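Local coordinates for restriction endonuclease (PDB 4F0P) that recognises 5-methylcytosine in DNA and cleaves the double strand at a fixed distance from the modified base, as a modification-dependent restriction endonuclease, at the interface of chains A and B. Coordinates in Å, arbitrary orientation; residue numbers count along the deposited sequence, not the author numbering. Chains: chain A/B, Restriction endonuclease.

Contact 1: the interface of chains A and B. Residues chain A 311, 407-409, 413; chain B 341, 346-348.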
loop_
_atom_site.group_PDB
_atom_site.type_symbol
_atom_site.label_atom_id
_atom_site.label_comp_id
_atom_site.label_asym_id
_atom_site.label_seq_id
_atom_site.Cartn_x
_atom_site.Cartn_y
_atom_site.Cartn_z
ATOM N N VAL A 311 9.070 -0.161 13.489
ATOM C CA VAL A 311 9.375 -1.027 12.352
ATOM C C VAL A 311 9.157 -0.317 11.016
ATOM O O VAL A 311 9.987 -0.420 10.110
ATOM C CB VAL A 311 8.553 -2.336 12.407
ATOM C CG1 VAL A 311 8.520 -3.018 11.048
ATOM C CG2 VAL A 311 9.120 -3.270 13.464
ATOM N N VAL A 407 2.434 -7.060 7.127
ATOM C CA VAL A 407 3.765 -7.148 7.706
ATOM C C VAL A 407 3.719 -8.019 8.956
ATOM O O VAL A 407 2.930 -7.767 9.867
ATOM C CB VAL A 407 4.311 -5.758 8.070
ATOM C CG1 VAL A 407 5.737 -5.867 8.586
ATOM C CG2 VAL A 407 4.246 -4.834 6.862
ATOM N N LEU A 408 4.560 -9.047 8.993
ATOM C CA LEU A 408 4.559 -9.986 10.108
ATOM C C LEU A 408 5.670 -9.680 11.105
ATOM O O LEU A 408 6.850 -9.668 10.751
ATOM C CB LEU A 408 4.697 -11.425 9.600
ATOM C CG LEU A 408 3.655 -11.911 8.589
ATOM C CD1 LEU A 408 3.980 -13.325 8.131
ATOM C CD2 LEU A 408 2.248 -11.837 9.174
ATOM N N ILE A 409 5.282 -9.438 12.353
ATOM C CA ILE A 409 6.240 -9.192 13.424
ATOM C C ILE A 409 6.091 -10.244 14.520
ATOM O O ILE A 409 5.153 -10.193 15.322
ATOM C CB ILE A 409 6.063 -7.783 14.022
ATOM C CG1 ILE A 409 6.106 -6.730 12.912
ATOM C CG2 ILE A 409 7.136 -7.505 15.060
ATOM C CD1 ILE A 409 5.862 -5.323 13.396
ATOM N N THR A 413 11.626 -10.332 16.180
ATOM C CA THR A 413 11.551 -8.950 15.716
ATOM C C THR A 413 10.976 -8.041 16.801
ATOM O O THR A 413 11.472 -6.935 17.027
ATOM C CB THR A 413 10.689 -8.833 14.444
ATOM O OG1 THR A 413 11.200 -9.714 13.436
ATOM C CG2 THR A 413 10.699 -7.406 13.917
ATOM N N MET B 341 7.546 -2.358 1.950
ATOM C CA MET B 341 7.078 -1.604 3.107
ATOM C C MET B 341 7.366 -2.304 4.426
ATOM O O MET B 341 7.025 -3.471 4.608
ATOM C CB MET B 341 5.583 -1.306 2.981
ATOM C CG MET B 341 5.255 -0.388 1.822
ATOM S SD MET B 341 4.218 0.997 2.314
ATOM C CE MET B 341 2.584 0.306 2.074
ATOM N N ALA B 346 11.214 -7.410 8.804
ATOM C CA ALA B 346 9.783 -7.542 8.556
ATOM C C ALA B 346 9.301 -6.538 7.514
ATOM O O ALA B 346 9.308 -5.330 7.753
ATOM C CB ALA B 346 9.005 -7.374 9.853
ATOM N N SER B 347 8.883 -7.045 6.357
ATOM C CA SER B 347 8.389 -6.189 5.284
ATOM C C SER B 347 7.423 -6.922 4.361
ATOM O O SER B 347 7.331 -8.150 4.385
ATOM C CB SER B 347 9.551 -5.619 4.463
ATOM O OG SER B 347 10.218 -6.637 3.737
ATOM N N THR B 348 6.703 -6.156 3.549
ATOM C CA THR B 348 5.788 -6.725 2.569
ATOM C C THR B 348 5.902 -5.974 1.240
ATOM O O THR B 348 6.063 -4.751 1.225
ATOM C CB THR B 348 4.324 -6.735 3.085
ATOM O OG1 THR B 348 3.491 -7.468 2.178
ATOM C CG2 THR B 348 3.782 -5.319 3.243
HETATM O O HOH W 1 6.307 -9.471 6.406
#
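Extended backbone at A:Val407 and A:Leu408 faces equally extended chain at B:Ala346 and B:Ser347, and water 1 joins the two across the gap. The water lies 3.2 Å from A:Leu408 N, almost in line with its N-H (170° at H), and 2.6 Å from B:Ser347 O, so one molecule satisfies a donor and an acceptor on opposite chains.

A:Val407 carries most of the side-chain contact on its chain, and its beta-branch suits both the strand and the job, because it offers two methyls in different directions. With CG1 anti to the backbone N (chi1 -176°), that methyl packs against B:Ala346, with A:Val407 CG1 3.7 Å from B:Ala346 O and the CB of the alanine also in contact. CG2, beside the backbone N, reaches instead for B:Thr348 CG2 at 3.7 Å, where the two branched side chains cross obliquely; B:Met341 O lies nearby. B:Ala346 has the most surface hidden by the other chain in this patch, 65 Å². Its small CB lies beside A:Leu408 O and is directed towards A:Ile409 and A:Thr413, a place where a single methyl lets the two backbones come close.

On chain A the patch is formed by strand 406-409, with helices 297-313 and 411-425 alongside. On chain B it is the turn between strands 335-342 and 347-357 together with the adjoining strand ends, the tip of a hairpin in the nuclease region.

Contact 2: the interface of chains A and B. Residues chain A 424-426; chain B 143-144, 150, 251-253.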
loop_
_atom_site.group_PDB
_atom_site.type_symbol
_atom_site.label_atom_id
_atom_site.label_comp_id
_atom_site.label_asym_id
_atom_site.label_seq_id
_atom_site.Cartn_x
_atom_site.Cartn_y
_atom_site.Cartn_z
ATOM N N ALA A 424 17.108 3.098 23.879
ATOM C CA ALA A 424 17.266 4.394 23.226
ATOM C C ALA A 424 16.283 5.451 23.717
ATOM O O ALA A 424 16.311 6.591 23.252
ATOM C CB ALA A 424 17.165 4.243 21.716
ATOM N N ASN A 425 15.416 5.079 24.651
ATOM C CA ASN A 425 14.429 6.022 25.168
ATOM C C ASN A 425 14.237 5.944 26.678
ATOM O O ASN A 425 13.843 6.922 27.312
ATOM C CB ASN A 425 13.084 5.838 24.458
ATOM C CG ASN A 425 13.173 6.097 22.966
ATOM O OD1 ASN A 425 13.353 7.236 22.532
ATOM N ND2 ASN A 425 13.043 5.040 22.172
ATOM N N TYR A 426 14.521 4.781 27.252
ATOM C CA TYR A 426 14.290 4.564 28.673
ATOM C C TYR A 426 15.550 4.094 29.384
ATOM O O TYR A 426 15.502 3.691 30.547
ATOM C CB TYR A 426 13.151 3.564 28.879
ATOM C CG TYR A 426 11.897 3.941 28.124
ATOM C CD1 TYR A 426 11.017 4.888 28.631
ATOM C CD2 TYR A 426 11.601 3.360 26.899
ATOM C CE1 TYR A 426 9.873 5.240 27.942
ATOM C CE2 TYR A 426 10.461 3.707 26.202
ATOM C CZ TYR A 426 9.601 4.646 26.728
ATOM O OH TYR A 426 8.463 4.992 26.036
ATOM N N ALA B 143 17.959 12.850 20.392
ATOM C CA ALA B 143 17.867 11.398 20.416
ATOM C C ALA B 143 18.383 10.879 21.755
ATOM O O ALA B 143 19.046 9.842 21.818
ATOM C CB ALA B 143 18.656 10.796 19.268
ATOM N N GLY B 144 18.080 11.619 22.820
ATOM C CA GLY B 144 18.492 11.250 24.163
ATOM C C GLY B 144 17.919 9.915 24.597
ATOM O O GLY B 144 16.750 9.617 24.345
ATOM N N ARG B 150 16.827 14.160 27.365
ATOM C CA ARG B 150 15.804 14.871 26.608
ATOM C C ARG B 150 15.422 16.178 27.299
ATOM O O ARG B 150 15.045 17.148 26.641
ATOM C CB ARG B 150 14.577 13.981 26.386
ATOM C CG ARG B 150 14.836 12.824 25.427
ATOM C CD ARG B 150 13.566 12.059 25.095
ATOM N NE ARG B 150 13.064 11.288 26.229
ATOM C CZ ARG B 150 13.504 10.079 26.560
ATOM N NH1 ARG B 150 14.464 9.504 25.850
ATOM N NH2 ARG B 150 12.990 9.445 27.605
ATOM N N GLN B 251 8.407 10.203 26.672
ATOM C CA GLN B 251 8.358 9.019 25.813
ATOM C C GLN B 251 9.574 8.849 24.902
ATOM O O GLN B 251 10.179 7.777 24.861
ATOM C CB GLN B 251 7.074 9.024 24.976
ATOM C CG GLN B 251 5.798 8.972 25.804
ATOM C CD GLN B 251 4.542 9.008 24.953
ATOM O OE1 GLN B 251 4.611 9.047 23.724
ATOM N NE2 GLN B 251 3.385 8.996 25.607
ATOM N N GLY B 252 9.920 9.898 24.162
ATOM C CA GLY B 252 11.058 9.852 23.261
ATOM C C GLY B 252 10.663 9.699 21.803
ATOM O O GLY B 252 9.804 10.426 21.303
ATOM N N ARG B 253 11.295 8.746 21.124
ATOM C CA ARG B 253 11.051 8.486 19.705
ATOM C C ARG B 253 9.601 8.102 19.433
ATOM O O ARG B 253 9.071 8.350 18.349
ATOM C CB ARG B 253 11.965 7.359 19.218
ATOM C CG ARG B 253 13.450 7.678 19.278
ATOM C CD ARG B 253 13.926 8.280 17.970
ATOM N NE ARG B 253 13.709 7.365 16.854
ATOM C CZ ARG B 253 13.967 7.659 15.584
ATOM N NH1 ARG B 253 14.454 8.851 15.263
ATOM N NH2 ARG B 253 13.737 6.761 14.635
HETATM O O HOH W 2 17.664 7.363 20.713
#
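The guanidinium of B:Arg150 presents its edge to A:Asn425 O, which lies close to the guanidinium plane, while B:Gly252 CA and, further off, B:Gln251 O cover one face towards the rim. A second flat group, the ring of A:Tyr426, has A:Asn425 CB over the rim of one face, and its hydroxyl OH approaches B:Gln251 O, 3.5 Å away.

B:Arg150, B:Gln251 and their neighbours belong to the AspBHI-type N-terminal family, probably the methylcytosine-reading part of this enzyme. They receive the C-terminal end of helix 411-425, where the carbonyls of A:Ala424 and A:Asn425 can be reached by partners from chain B. An arginine suits such an end, since its positive charge should be stabilised by the helix dipole. NH2 of B:Arg150 donates to A:Asn425 O at 2.7 Å, in the carbonyl plane and with a C=O...N angle of 155°; NH1 adds a weak bond to the same oxygen. NH1 also donates to B:Gly144 O at 2.7 Å, from above that carbonyl's plane, which helps to fix the rotation of the guanidinium. The bend at chi3 (-70°) turns the arginine head towards the helix end.

A:Asn425 is gripped at its side chain too. The backbone N of B:Arg253 donates nearly straight to the amide oxygen OD1 at 2.9 Å, although it comes from well above the carbonyl plane. Asparagine suits this place because its short amide can accept from a backbone N-H. B:Gly252, with a positive phi that larger residues adopt less readily, lets the chain turn after helix 243-251 to present that N-H. The side chain of B:Arg253 passes the A:Asn425 amide at an oblique angle, its CG close to OD1, but it is poorly ordered and carries little weight. On the side of B:Ala143, water 2 sits 3.0 Å from both A:Ala424 O and B:Ala143 O, linking two acceptors that could not bond to each other directly.

Contact 1 and contact 2 lie about 23 Å apart, measured between the centres of their C-alpha atoms, and helix 411-425 of chain A runs between them: its first turn borders contact 1 and its last residues form contact 2. Chain B uses different regions, its nuclease hairpin against strand 406-409 and the helix start at contact 1, its N-terminal region against the helix end at contact 2. The helix could therefore couple the relative placement of the partner's two regions. By two-fold symmetry both contacts recur with the chains exchanged, a pairing that may reflect the working oligomer, although the structure alone does not show it.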